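SJCHGC06286 protein (Schistosoma japonicum, PDB 3QBR) probably regulates apoptosis as a Bcl-2 family member that binds BH domains of partner proteins, and is present here as a C-terminally truncated, all-helical domain. Local coordinates at residues I145-L148 with I149-S153; L132-R135 with L136-H139; T21-L24 with C25-L29; T42-L45 with D46-I50; K159-N162 with W163-H167. All blocks are in the same frame, centred on the assembly; numbering follows the deposited sequence.

All five contacts are local, each within one helix or at its end, so none closes a long loop; they follow in series along the chain, without nesting or crossing. Contact 3 lies in helix 17-31, contact 4 at the end of helix 35-48, contact 2 late in helix 119-137, contact 1 in helix 142-159 and contact 5 on the short helix 161-165. Contact 1 is the hub: its residues touch contact 2 through Leu136, contact 3 through Leu29 and His26, and contact 4 through Leu44 and Thr48. His26 also joins contacts 3 and 4. Contact 5 touches none of the others, and its centre lies about 29 Å from that of contact 2.

Contact 1: I145-L148 with I149-S153; sequences IQML and IKTTS
Thr152 grips Leu148 O twice. Its hydroxyl OG1 lies 2.8 Å from Leu148 O and comes from above the carbonyl plane, 41° out of it, while Thr152 N reaches the same Leu148 O at 2.9 Å from almost straight ahead. The first torsion, chi1 -49°, sets OG1 beside the residue's own backbone N and thereby turns the hydroxyl back up the helix. Tyr106 is a further hydrogen-bonding partner of OG1, so this buried group is engaged both by its own helix and by helix 99-113. One residue on, Ser153 OG and N approach Ile149 O from opposite faces of its plane. The remaining backbone bonds, such as Thr151 N to Met147 O at 2.9 Å, have the i to i+4 spacing of a regular alpha-helix. Helix 142-159 follows helix 119-137 after a short turn, and packing against four other helices puts it inside the bundle, consistent with the central helical hairpin of the Bcl-2 fold. The apolar contact is lighter: Ile149 CD1 lies alongside the CG2 branch of Ile145, 4.2 Å away, and also touches Leu29 of helix 17-31. A van der Waals approach of sulfur to hydroxyl is a third kind. Met147 and Thr151 run side by side in the same direction, with Met147 SD 3.8 Å from Thr151 OG1, and both side chains face helix 99-113.

Contact 2: L132-R135 with L136-H139; sequences LVLR and LSKH
Leu136 is joined to Leu132 through the backbone, its amide N donating to Leu132 O at 2.8 Å with an N-H...O angle of 160°. The Leu136 side chain runs back beside the same carbonyl, CG 3.4 Å from Leu132 O, because chi1 of -85° keeps CG beside the backbone N. The next backbone bond is poorer: Ser137 N stands 3.0 Å from Val133 O, but an angle of 129° makes it weak. Ser137 OG is hydrogen-bonded to Asp37 OD1 of helix 35-48 and also lies 3.2 Å from Leu134 O. Alongside, Lys138 CG passes 3.7 Å from Leu134 O before the rest of the chain leads away. In the second shell, Asp92 holds two side chains, forming a salt bridge with Arg135 NE through OD1 and accepting from His139 NE2 through its backbone O. Leu132 and Leu136 both meet Leu148 of helix 142-159, while Val133 and Leu134 face helix 35-48. Weakening i to i+4 bonds and a nearby turn mark this as the C-terminal part of helix 119-137, where it leads into helix 142-159 to form what is probably the central hairpin of the Bcl-2 fold.

Contact 3: T21-L24 with C25-L29; sequences TSTL and CHSFL
Ser27 carries OG beside its own backbone N (chi1 -48°), which swings the hydroxyl back onto Thr23 O at 2.9 Å. Ser27 N reaches the same Thr23 O at 3.1 Å in a nearly straight bond of 174°, and the two donors come from opposite faces of the carbonyl plane. In Ser22 the hydroxyl stands opposite the backbone N, chi1 178°, and is thereby carried beside the His26 imidazole, OG 3.9 Å from His26 CD2. That ring carbon also lies 3.3 Å from Ser22 O, which sits obliquely to the ring, while Thr23 CA meets the ring at its edge. The backbone keeps its i to i+4 pattern, as in Phe28 N to Leu24 O at 2.8 Å and His26 N to Ser22 O at 3.2 Å. Thr23 turns its own hydroxyl the other way, to hydrogen-bond Leu19 O one turn earlier. Leu24 and Phe28 meet Ile62 of helix 58-79, Cys25 rests on Phe126 and Leu129 of helix 119-137, and Ser22 and His26 turn to helix 142-159. The Ser27 hydroxyl is satisfied by the helix itself. The buried side is not wholly apolar, since it includes Thr21 and His26, but Leu24, Cys25 and Phe28 there, with Thr23 and Ser27 on the more open side, are consistent with an amphipathic helix in the Bcl-2 bundle.

Contact 4: T42-L45 with D46-I50; sequences TDLL and DNTNI
Leu45 reaches forward over the end of helix 35-48 to meet Ile50, and its side chain can be followed outward. CB and CG stay close to the start of the next turn, CG 3.7 Å from Asp46 N. Beyond them CD1 lies 3.5 Å from Ile50 CD1 and equally near Ile50 CG1, the two side chains crossing at about a right angle; on another side the same CD1 touches His26. Ile50 takes part because its CG1 stands between the backbone N and carbonyl carbon (chi1 55°), which folds its tip back. The backbone explains why these residues meet. Asn49 has positive phi, 43°, and Leu45 O lies 4.5 Å from Ile50 N, too far for a direct bond. A water bridges them, giving a proton to Leu45 O at 2.9 Å and accepting from Ile50 N. Asn49 N donates to Asp46 O, so the ending resembles a Schellman motif whose outer bond is mediated by water, complete with its hydrophobic pair. One residue earlier, Thr48 closes the last turn: OG1 at 2.9 Å and N at 2.8 Å reach Leu44 O from opposite faces of its plane. Away from this apolar side, Asp43 OD1 and Asp46 OD2 come to 4.2 Å on the exposed surface, where their like charges probably disfavour each other mildly. The helix end rests on two neighbours: Leu44 and Thr48 lie against Gln146 of helix 142-159, and Leu45 and Ile50 cover His26 of helix 17-31.

Contact 5: K159-N162 with W163-H167; sequences KLKN and WINLH
Leu160 and Ile164, both buried, make the tight half of this contact, with Leu160 CB 3.6 Å from Ile164 CD1. The methyl comes back along the helix because Ile164 CG1 is set beside its backbone N (chi1 -65°), which lays that branch against the Leu160 carbonyl. The same carbonyl is fixed by the backbone, Ile164 N donating to Leu160 O at 2.7 Å with an angle of 160°. A second i to i+4 bond, Asn165 N to Lys161 O at 2.8 Å, shows that this short segment is helical. Leu160 occupies the N-cap position but, being apolar, offers no side-chain acceptor; a water instead accepts from Trp163 N at 2.6 Å and donates to Lys159 O at 3.1 Å. On the solvent side Asn162, Asn165 and Leu166 are exposed. There Leu166 N reaches Asn162 O less directly, with an angle of 142°, and the Asn165 amide is near Lys161 O but badly angled for a bond. The stretch beginning at Trp163 probably corresponds to the BH2 region of the Bcl-2 family, which follows the central hairpin. Helix 161-165 comes directly after helix 142-159 and packs against helix 119-137: Leu160 touches Met125, Ile164 touches Trp119 and Ile122, and the Trp163 ring meets Trp119 edge-to-face; Phe17 of helix 17-31 meets Lys161 and Ile164.

Contact 1: I145-L148 with I149-S153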
loop_
_atom_site.group_PDB
_atom_site.type_symbol
_atom_site.label_atom_id
_atom_site.label_comp_id
_atom_site.label_asym_id
_atom_site.label_seq_id
_atom_site.Cartn_x
_atom_site.Cartn_y
_atom_site.Cartn_z
ATOM N N ILE A 145 5.103 -1.917 11.248
ATOM C CA ILE A 145 5.404 -1.907 9.826
ATOM C C ILE A 145 5.173 -3.308 9.238
ATOM O O ILE A 145 4.380 -3.483 8.304
ATOM C CB ILE A 145 6.860 -1.436 9.573
ATOM C CG1 ILE A 145 7.023 0.015 10.005
ATOM C CG2 ILE A 145 7.238 -1.610 8.112
ATOM C CD1 ILE A 145 8.393 0.655 9.694
ATOM N N GLN A 146 5.839 -4.307 9.809
ATOM C CA GLN A 146 5.693 -5.673 9.330
ATOM C C GLN A 146 4.261 -6.117 9.449
ATOM O O GLN A 146 3.799 -6.984 8.708
ATOM C CB GLN A 146 6.599 -6.639 10.101
ATOM C CG GLN A 146 8.073 -6.597 9.677
ATOM C CD GLN A 146 8.277 -6.551 8.151
ATOM O OE1 GLN A 146 7.669 -7.334 7.399
ATOM N NE2 GLN A 146 9.152 -5.635 7.694
ATOM N N MET A 147 3.545 -5.536 10.398
ATOM C CA MET A 147 2.147 -5.908 10.578
ATOM C C MET A 147 1.314 -5.382 9.397
ATOM O O MET A 147 0.581 -6.137 8.756
ATOM C CB MET A 147 1.641 -5.379 11.908
ATOM C CG MET A 147 0.261 -5.900 12.292
ATOM S SD MET A 147 -1.016 -4.761 11.756
ATOM C CE MET A 147 -0.572 -3.363 12.802
ATOM N N LEU A 148 1.463 -4.096 9.088
ATOM C CA LEU A 148 0.754 -3.505 7.962
ATOM C C LEU A 148 0.989 -4.299 6.676
ATOM O O LEU A 148 0.045 -4.630 5.947
ATOM C CB LEU A 148 1.178 -2.049 7.754
ATOM C CG LEU A 148 0.661 -1.053 8.781
ATOM C CD1 LEU A 148 1.212 0.342 8.497
ATOM C CD2 LEU A 148 -0.886 -1.054 8.703
ATOM N N ILE A 149 2.257 -4.607 6.404
ATOM C CA ILE A 149 2.599 -5.352 5.199
ATOM C C ILE A 149 1.957 -6.739 5.178
ATOM O O ILE A 149 1.504 -7.195 4.136
ATOM C CB ILE A 149 4.106 -5.474 5.033
ATOM C CG1 ILE A 149 4.704 -4.102 4.742
ATOM C CG2 ILE A 149 4.415 -6.410 3.901
ATOM C CD1 ILE A 149 6.221 -4.098 4.826
ATOM N N LYS A 150 1.889 -7.401 6.326
ATOM C CA LYS A 150 1.279 -8.732 6.377
ATOM C C LYS A 150 -0.230 -8.667 6.183
ATOM O O LYS A 150 -0.811 -9.521 5.500
ATOM C CB LYS A 150 1.602 -9.435 7.693
ATOM C CG LYS A 150 1.074 -10.834 7.772
ATOM C CD LYS A 150 1.262 -11.380 9.187
ATOM C CE LYS A 150 0.961 -12.872 9.297
ATOM N NZ LYS A 150 1.048 -13.322 10.719
ATOM N N THR A 151 -0.853 -7.649 6.782
ATOM C CA THR A 151 -2.292 -7.456 6.691
ATOM C C THR A 151 -2.693 -7.101 5.262
ATOM O O THR A 151 -3.621 -7.699 4.708
ATOM C CB THR A 151 -2.776 -6.390 7.683
ATOM O OG1 THR A 151 -2.565 -6.873 9.012
ATOM C CG2 THR A 151 -4.236 -6.112 7.494
ATOM N N THR A 152 -1.997 -6.146 4.651
ATOM C CA THR A 152 -2.185 -5.914 3.218
ATOM C C THR A 152 -2.152 -7.232 2.399
ATOM O O THR A 152 -2.970 -7.440 1.500
ATOM C CB THR A 152 -1.138 -4.956 2.693
ATOM O OG1 THR A 152 -1.082 -3.827 3.556
ATOM C CG2 THR A 152 -1.455 -4.509 1.269
ATOM N N SER A 153 -1.224 -8.130 2.726
ATOM C CA SER A 153 -1.095 -9.405 2.014
ATOM C C SER A 153 -2.283 -10.337 2.181
ATOM O O SER A 153 -2.773 -10.868 1.181
ATOM C CB SER A 153 0.180 -10.153 2.425
ATOM O OG SER A 153 1.332 -9.492 1.926
#

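Contact 2: L132-R135 with L136-H139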
loop_
_atom_site.group_PDB
_atom_site.type_symbol
_atom_site.label_atom_id
_atom_site.label_comp_id
_atom_site.label_asym_id
_atom_site.label_seq_id
_atom_site.Cartn_x
_atom_site.Cartn_y
_atom_site.Cartn_z
ATOM N N LEU A 132 2.029 5.294 5.437
ATOM C CA LEU A 132 2.007 4.772 6.795
ATOM C C LEU A 132 3.363 4.245 7.217
ATOM O O LEU A 132 3.843 4.566 8.308
ATOM C CB LEU A 132 0.978 3.646 6.919
ATOM C CG LEU A 132 -0.486 4.064 6.710
ATOM C CD1 LEU A 132 -1.464 2.968 7.073
ATOM C CD2 LEU A 132 -0.782 5.287 7.548
ATOM N N VAL A 133 3.961 3.416 6.353
ATOM C CA VAL A 133 5.236 2.758 6.635
ATOM C C VAL A 133 6.347 3.797 6.853
ATOM O O VAL A 133 7.090 3.744 7.837
ATOM C CB VAL A 133 5.617 1.729 5.521
ATOM C CG1 VAL A 133 7.174 1.441 5.498
ATOM C CG2 VAL A 133 4.776 0.444 5.674
ATOM N N LEU A 134 6.435 4.756 5.947
ATOM C CA LEU A 134 7.398 5.839 6.096
ATOM C C LEU A 134 7.196 6.692 7.353
ATOM O O LEU A 134 8.159 7.232 7.898
ATOM C CB LEU A 134 7.367 6.718 4.862
ATOM C CG LEU A 134 7.887 5.984 3.635
ATOM C CD1 LEU A 134 7.776 6.864 2.375
ATOM C CD2 LEU A 134 9.321 5.519 3.890
ATOM N N ARG A 135 5.961 6.824 7.827
ATOM C CA ARG A 135 5.740 7.598 9.048
ATOM C C ARG A 135 6.025 6.755 10.271
ATOM O O ARG A 135 6.517 7.254 11.269
ATOM C CB ARG A 135 4.322 8.169 9.116
ATOM C CG ARG A 135 4.063 9.237 8.076
ATOM C CD ARG A 135 2.974 10.208 8.521
ATOM N NE ARG A 135 3.432 11.126 9.566
ATOM C CZ ARG A 135 3.082 12.409 9.637
ATOM N NH1 ARG A 135 2.283 12.934 8.718
ATOM N NH2 ARG A 135 3.542 13.176 10.616
ATOM N N LEU A 136 5.690 5.478 10.193
ATOM C CA LEU A 136 6.004 4.533 11.255
ATOM C C LEU A 136 7.510 4.411 11.480
ATOM O O LEU A 136 7.975 4.161 12.590
ATOM C CB LEU A 136 5.432 3.161 10.899
ATOM C CG LEU A 136 3.972 2.922 11.275
ATOM C CD1 LEU A 136 3.409 1.744 10.487
ATOM C CD2 LEU A 136 3.851 2.684 12.785
ATOM N N SER A 137 8.277 4.584 10.415
ATOM C CA SER A 137 9.698 4.302 10.478
ATOM C C SER A 137 10.525 5.482 11.007
ATOM O O SER A 137 11.670 5.292 11.444
ATOM C CB SER A 137 10.208 3.780 9.128
ATOM O OG SER A 137 10.236 4.803 8.166
ATOM N N LYS A 138 9.942 6.683 10.991
ATOM C CA LYS A 138 10.536 7.820 11.705
ATOM C C LYS A 138 10.938 7.448 13.143
ATOM O O LYS A 138 11.968 7.893 13.622
ATOM C CB LYS A 138 9.612 9.052 11.714
ATOM C CG LYS A 138 9.434 9.754 10.359
ATOM C CD LYS A 138 10.764 10.250 9.772
ATOM C CE LYS A 138 10.573 10.932 8.412
ATOM N NZ LYS A 138 11.862 11.359 7.771
ATOM N N HIS A 139 10.133 6.636 13.822
ATOM C CA HIS A 139 10.445 6.211 15.180
ATOM C C HIS A 139 10.729 4.719 15.266
ATOM O O HIS A 139 10.602 4.120 16.335
ATOM C CB HIS A 139 9.283 6.508 16.123
ATOM C CG HIS A 139 8.849 7.935 16.118
ATOM N ND1 HIS A 139 9.724 8.980 16.325
ATOM C CD2 HIS A 139 7.629 8.494 15.948
ATOM C CE1 HIS A 139 9.064 10.121 16.270
ATOM N NE2 HIS A 139 7.791 9.854 16.046
#

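Contact 3: T21-L24 with C25-L29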
loop_
_atom_site.group_PDB
_atom_site.type_symbol
_atom_site.label_atom_id
_atom_site.label_comp_id
_atom_site.label_asym_id
_atom_site.label_seq_id
_atom_site.Cartn_x
_atom_site.Cartn_y
_atom_site.Cartn_z
ATOM N N THR A 21 2.088 -11.393 -3.523
ATOM C CA THR A 21 1.685 -10.010 -3.260
ATOM C C THR A 21 2.518 -9.395 -2.143
ATOM O O THR A 21 2.871 -8.214 -2.169
ATOM C CB THR A 21 0.170 -9.842 -2.958
ATOM O OG1 THR A 21 -0.050 -9.918 -1.557
ATOM C CG2 THR A 21 -0.655 -10.900 -3.648
ATOM N N SER A 22 2.835 -10.206 -1.159
ATOM C CA SER A 22 3.757 -9.805 -0.104
ATOM C C SER A 22 5.106 -9.296 -0.663
ATOM O O SER A 22 5.568 -8.200 -0.322
ATOM C CB SER A 22 3.960 -10.987 0.863
ATOM O OG SER A 22 4.879 -10.659 1.876
ATOM N N THR A 23 5.717 -10.088 -1.538
ATOM C CA THR A 23 7.005 -9.741 -2.136
ATOM C C THR A 23 6.939 -8.413 -2.896
ATOM O O THR A 23 7.914 -7.652 -2.930
ATOM C CB THR A 23 7.521 -10.867 -3.087
ATOM O OG1 THR A 23 7.694 -12.097 -2.369
ATOM C CG2 THR A 23 8.823 -10.465 -3.724
ATOM N N LEU A 24 5.790 -8.132 -3.511
ATOM C CA LEU A 24 5.635 -6.874 -4.248
ATOM C C LEU A 24 5.635 -5.683 -3.311
ATOM O O LEU A 24 6.207 -4.637 -3.629
ATOM C CB LEU A 24 4.353 -6.863 -5.047
ATOM C CG LEU A 24 4.491 -7.078 -6.540
ATOM C CD1 LEU A 24 3.081 -7.043 -7.151
ATOM C CD2 LEU A 24 5.413 -6.009 -7.147
ATOM N N CYS A 25 4.993 -5.846 -2.155
ATOM C CA CYS A 25 4.964 -4.768 -1.180
ATOM C C CYS A 25 6.346 -4.415 -0.710
ATOM O O CYS A 25 6.716 -3.241 -0.772
ATOM C CB CYS A 25 4.103 -5.113 0.025
ATOM S SG CYS A 25 2.406 -5.182 -0.427
ATOM N N HIS A 26 7.090 -5.418 -0.220
ATOM C CA HIS A 26 8.510 -5.218 0.131
ATOM C C HIS A 26 9.314 -4.485 -0.971
ATOM O O HIS A 26 9.846 -3.399 -0.741
ATOM C CB HIS A 26 9.174 -6.537 0.538
ATOM C CG HIS A 26 8.614 -7.128 1.792
ATOM N ND1 HIS A 26 8.722 -6.509 3.019
ATOM C CD2 HIS A 26 7.936 -8.276 2.014
ATOM C CE1 HIS A 26 8.135 -7.250 3.942
ATOM N NE2 HIS A 26 7.653 -8.331 3.358
ATOM N N SER A 27 9.368 -5.040 -2.173
ATOM C CA SER A 27 10.138 -4.406 -3.238
ATOM C C SER A 27 9.683 -2.993 -3.452
ATOM O O SER A 27 10.502 -2.084 -3.533
ATOM C CB SER A 27 9.992 -5.150 -4.560
ATOM O OG SER A 27 10.193 -6.529 -4.365
ATOM N N PHE A 28 8.376 -2.811 -3.590
ATOM C CA PHE A 28 7.835 -1.493 -3.893
ATOM C C PHE A 28 8.230 -0.490 -2.814
ATOM O O PHE A 28 8.677 0.597 -3.120
ATOM C CB PHE A 28 6.313 -1.530 -4.094
ATOM C CG PHE A 28 5.654 -0.192 -3.889
ATOM C CD1 PHE A 28 5.792 0.811 -4.835
ATOM C CD2 PHE A 28 4.924 0.073 -2.735
ATOM C CE1 PHE A 28 5.194 2.051 -4.642
ATOM C CE2 PHE A 28 4.336 1.303 -2.542
ATOM C CZ PHE A 28 4.472 2.295 -3.501
ATOM N N LEU A 29 8.086 -0.863 -1.553
ATOM C CA LEU A 29 8.600 -0.021 -0.483
ATOM C C LEU A 29 10.136 0.221 -0.547
ATOM O O LEU A 29 10.617 1.328 -0.277
ATOM C CB LEU A 29 8.188 -0.569 0.882
ATOM C CG LEU A 29 6.689 -0.720 1.152
ATOM C CD1 LEU A 29 6.458 -1.584 2.418
ATOM C CD2 LEU A 29 5.956 0.658 1.232
#

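Contact 4: T42-L45 with D46-I50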
loop_
_atom_site.group_PDB
_atom_site.type_symbol
_atom_site.label_atom_id
_atom_site.label_comp_id
_atom_site.label_asym_id
_atom_site.label_seq_id
_atom_site.Cartn_x
_atom_site.Cartn_y
_atom_site.Cartn_z
ATOM N N THR A 42 15.531 -1.978 4.501
ATOM C CA THR A 42 16.215 -3.089 3.904
ATOM C C THR A 42 16.759 -3.991 4.994
ATOM O O THR A 42 16.690 -5.216 4.887
ATOM C CB THR A 42 17.378 -2.634 3.035
ATOM O OG1 THR A 42 16.891 -1.844 1.935
ATOM C CG2 THR A 42 18.136 -3.860 2.525
ATOM N N ASP A 43 17.283 -3.385 6.054
ATOM C CA ASP A 43 17.827 -4.168 7.164
ATOM C C ASP A 43 16.730 -4.837 7.972
ATOM O O ASP A 43 16.878 -5.993 8.371
ATOM C CB ASP A 43 18.747 -3.326 8.062
ATOM C CG ASP A 43 19.936 -2.710 7.284
ATOM O OD1 ASP A 43 20.153 -3.056 6.091
ATOM O OD2 ASP A 43 20.653 -1.871 7.870
ATOM N N LEU A 44 15.622 -4.125 8.188
ATOM C CA LEU A 44 14.495 -4.702 8.897
ATOM C C LEU A 44 14.041 -5.952 8.204
ATOM O O LEU A 44 13.778 -6.966 8.846
ATOM C CB LEU A 44 13.328 -3.728 8.964
ATOM C CG LEU A 44 12.007 -4.312 9.470
ATOM C CD1 LEU A 44 12.243 -5.116 10.738
ATOM C CD2 LEU A 44 11.040 -3.178 9.732
ATOM N N LEU A 45 13.937 -5.886 6.886
ATOM C CA LEU A 45 13.518 -7.060 6.132
ATOM C C LEU A 45 14.528 -8.213 6.249
ATOM O O LEU A 45 14.143 -9.370 6.453
ATOM C CB LEU A 45 13.270 -6.702 4.667
ATOM C CG LEU A 45 12.848 -7.914 3.843
ATOM C CD1 LEU A 45 11.670 -8.608 4.521
ATOM C CD2 LEU A 45 12.516 -7.506 2.417
ATOM N N ASP A 46 15.819 -7.885 6.130
ATOM C CA ASP A 46 16.898 -8.866 6.291
ATOM C C ASP A 46 16.786 -9.604 7.618
ATOM O O ASP A 46 16.817 -10.837 7.657
ATOM C CB ASP A 46 18.266 -8.195 6.215
ATOM C CG ASP A 46 18.699 -7.877 4.782
ATOM O OD1 ASP A 46 18.221 -8.548 3.837
ATOM O OD2 ASP A 46 19.531 -6.954 4.602
ATOM N N ASN A 47 16.661 -8.840 8.701
ATOM C CA ASN A 47 16.531 -9.409 10.037
ATOM C C ASN A 47 15.202 -10.106 10.251
ATOM O O ASN A 47 15.101 -11.022 11.077
ATOM C CB ASN A 47 16.684 -8.331 11.099
ATOM C CG ASN A 47 18.116 -7.843 11.241
ATOM O OD1 ASN A 47 19.061 -8.639 11.184
ATOM N ND2 ASN A 47 18.285 -6.522 11.435
ATOM N N THR A 48 14.182 -9.656 9.520
ATOM C CA THR A 48 12.835 -10.200 9.664
ATOM C C THR A 48 12.832 -11.653 9.222
ATOM O O THR A 48 11.963 -12.425 9.623
ATOM C CB THR A 48 11.797 -9.368 8.865
ATOM O OG1 THR A 48 11.298 -8.313 9.694
ATOM C CG2 THR A 48 10.628 -10.208 8.444
ATOM N N ASN A 49 13.831 -12.010 8.413
ATOM C CA ASN A 49 14.013 -13.374 7.890
ATOM C C ASN A 49 12.721 -14.022 7.426
ATOM O O ASN A 49 12.314 -15.071 7.934
ATOM C CB ASN A 49 14.709 -14.286 8.913
ATOM C CG ASN A 49 15.366 -15.503 8.263
ATOM O OD1 ASN A 49 15.900 -15.408 7.161
ATOM N ND2 ASN A 49 15.331 -16.645 8.949
ATOM N N ILE A 50 12.078 -13.394 6.453
ATOM C CA ILE A 50 10.831 -13.916 5.936
ATOM C C ILE A 50 10.981 -14.318 4.481
ATOM O O ILE A 50 11.957 -13.952 3.807
ATOM C CB ILE A 50 9.664 -12.916 6.106
ATOM C CG1 ILE A 50 10.006 -11.569 5.463
ATOM C CG2 ILE A 50 9.299 -12.773 7.570
ATOM C CD1 ILE A 50 9.918 -11.598 3.959
HETATM O O HOH W 1 13.552 -11.659 4.737
#

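Contact 5: K159-N162 with W163-H167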
loop_
_atom_site.group_PDB
_atom_site.type_symbol
_atom_site.label_atom_id
_atom_site.label_comp_id
_atom_site.label_asym_id
_atom_site.label_seq_id
_atom_site.Cartn_x
_atom_site.Cartn_y
_atom_site.Cartn_z
ATOM N N LYS A 159 -9.734 -10.789 -0.881
ATOM C CA LYS A 159 -10.708 -9.885 -1.452
ATOM C C LYS A 159 -10.380 -9.311 -2.820
ATOM O O LYS A 159 -11.236 -8.694 -3.446
ATOM C CB LYS A 159 -10.975 -8.762 -0.464
ATOM C CG LYS A 159 -11.337 -9.315 0.888
ATOM C CD LYS A 159 -12.236 -8.386 1.658
ATOM C CE LYS A 159 -12.809 -9.110 2.868
ATOM N NZ LYS A 159 -13.638 -8.212 3.726
ATOM N N LEU A 160 -9.164 -9.526 -3.304
ATOM C CA LEU A 160 -8.739 -8.861 -4.525
ATOM C C LEU A 160 -8.337 -9.866 -5.567
ATOM O O LEU A 160 -8.351 -9.580 -6.767
ATOM C CB LEU A 160 -7.556 -7.953 -4.213
ATOM C CG LEU A 160 -7.971 -6.816 -3.276
ATOM C CD1 LEU A 160 -6.760 -6.074 -2.741
ATOM C CD2 LEU A 160 -8.971 -5.865 -3.995
ATOM N N LYS A 161 -7.974 -11.052 -5.100
ATOM C CA LYS A 161 -7.224 -11.965 -5.939
ATOM C C LYS A 161 -8.025 -12.405 -7.131
ATOM O O LYS A 161 -7.479 -12.541 -8.231
ATOM C CB LYS A 161 -6.729 -13.174 -5.149
ATOM C CG LYS A 161 -7.778 -13.841 -4.333
ATOM C CD LYS A 161 -7.229 -15.138 -3.806
ATOM C CE LYS A 161 -6.263 -15.725 -4.807
ATOM N NZ LYS A 161 -5.896 -17.086 -4.343
ATOM N N ASN A 162 -9.311 -12.645 -6.903
ATOM C CA ASN A 162 -10.215 -13.035 -7.976
ATOM C C ASN A 162 -10.377 -11.914 -8.981
ATOM O O ASN A 162 -10.257 -12.131 -10.189
ATOM C CB ASN A 162 -11.561 -13.439 -7.399
ATOM C CG ASN A 162 -11.460 -14.678 -6.536
ATOM O OD1 ASN A 162 -10.866 -15.676 -6.940
ATOM N ND2 ASN A 162 -12.028 -14.618 -5.335
ATOM N N TRP A 163 -10.643 -10.709 -8.483
ATOM C CA TRP A 163 -10.664 -9.553 -9.367
ATOM C C TRP A 163 -9.343 -9.453 -10.146
ATOM O O TRP A 163 -9.342 -9.287 -11.382
ATOM C CB TRP A 163 -10.944 -8.245 -8.602
ATOM C CG TRP A 163 -11.229 -7.107 -9.551
ATOM C CD1 TRP A 163 -12.456 -6.692 -9.969
ATOM C CD2 TRP A 163 -10.270 -6.273 -10.240
ATOM N NE1 TRP A 163 -12.332 -5.650 -10.861
ATOM C CE2 TRP A 163 -11.010 -5.368 -11.040
ATOM C CE3 TRP A 163 -8.871 -6.199 -10.249
ATOM C CZ2 TRP A 163 -10.393 -4.400 -11.844
ATOM C CZ3 TRP A 163 -8.258 -5.235 -11.051
ATOM C CH2 TRP A 163 -9.024 -4.350 -11.840
ATOM N N ILE A 164 -8.221 -9.569 -9.422
ATOM C CA ILE A 164 -6.897 -9.374 -10.024
ATOM C C ILE A 164 -6.601 -10.422 -11.092
ATOM O O ILE A 164 -6.108 -10.106 -12.179
ATOM C CB ILE A 164 -5.760 -9.350 -8.968
ATOM C CG1 ILE A 164 -5.915 -8.133 -8.059
ATOM C CG2 ILE A 164 -4.408 -9.299 -9.651
ATOM C CD1 ILE A 164 -5.037 -8.160 -6.816
ATOM N N ASN A 165 -6.902 -11.673 -10.780
ATOM C CA ASN A 165 -6.619 -12.767 -11.706
ATOM C C ASN A 165 -7.483 -12.737 -12.953
ATOM O O ASN A 165 -7.114 -13.305 -13.979
ATOM C CB ASN A 165 -6.687 -14.111 -10.985
ATOM C CG ASN A 165 -5.470 -14.345 -10.124
ATOM O OD1 ASN A 165 -4.338 -14.072 -10.554
ATOM N ND2 ASN A 165 -5.685 -14.817 -8.894
ATOM N N LEU A 166 -8.614 -12.039 -12.865
ATOM C CA LEU A 166 -9.457 -11.781 -14.027
ATOM C C LEU A 166 -8.828 -10.750 -14.952
ATOM O O LEU A 166 -9.221 -10.629 -16.126
ATOM C CB LEU A 166 -10.852 -11.328 -13.610
ATOM C CG LEU A 166 -11.693 -12.332 -12.809
ATOM C CD1 LEU A 166 -13.167 -11.968 -12.896
ATOM C CD2 LEU A 166 -11.485 -13.786 -13.267
ATOM N N HIS A 167 -7.845 -10.018 -14.422
ATOM C CA HIS A 167 -7.170 -8.963 -15.182
ATOM C C HIS A 167 -5.678 -9.211 -15.414
ATOM O O HIS A 167 -4.881 -8.274 -15.423
ATOM C CB HIS A 167 -7.362 -7.612 -14.505
ATOM C CG HIS A 167 -8.795 -7.203 -14.372
ATOM N ND1 HIS A 167 -9.354 -6.209 -15.138
ATOM C CD2 HIS A 167 -9.773 -7.648 -13.552
ATOM C CE1 HIS A 167 -10.624 -6.054 -14.798
ATOM N NE2 HIS A 167 -10.902 -6.918 -13.844
HETATM O O HOH W 2 -11.463 -10.417 -6.043
#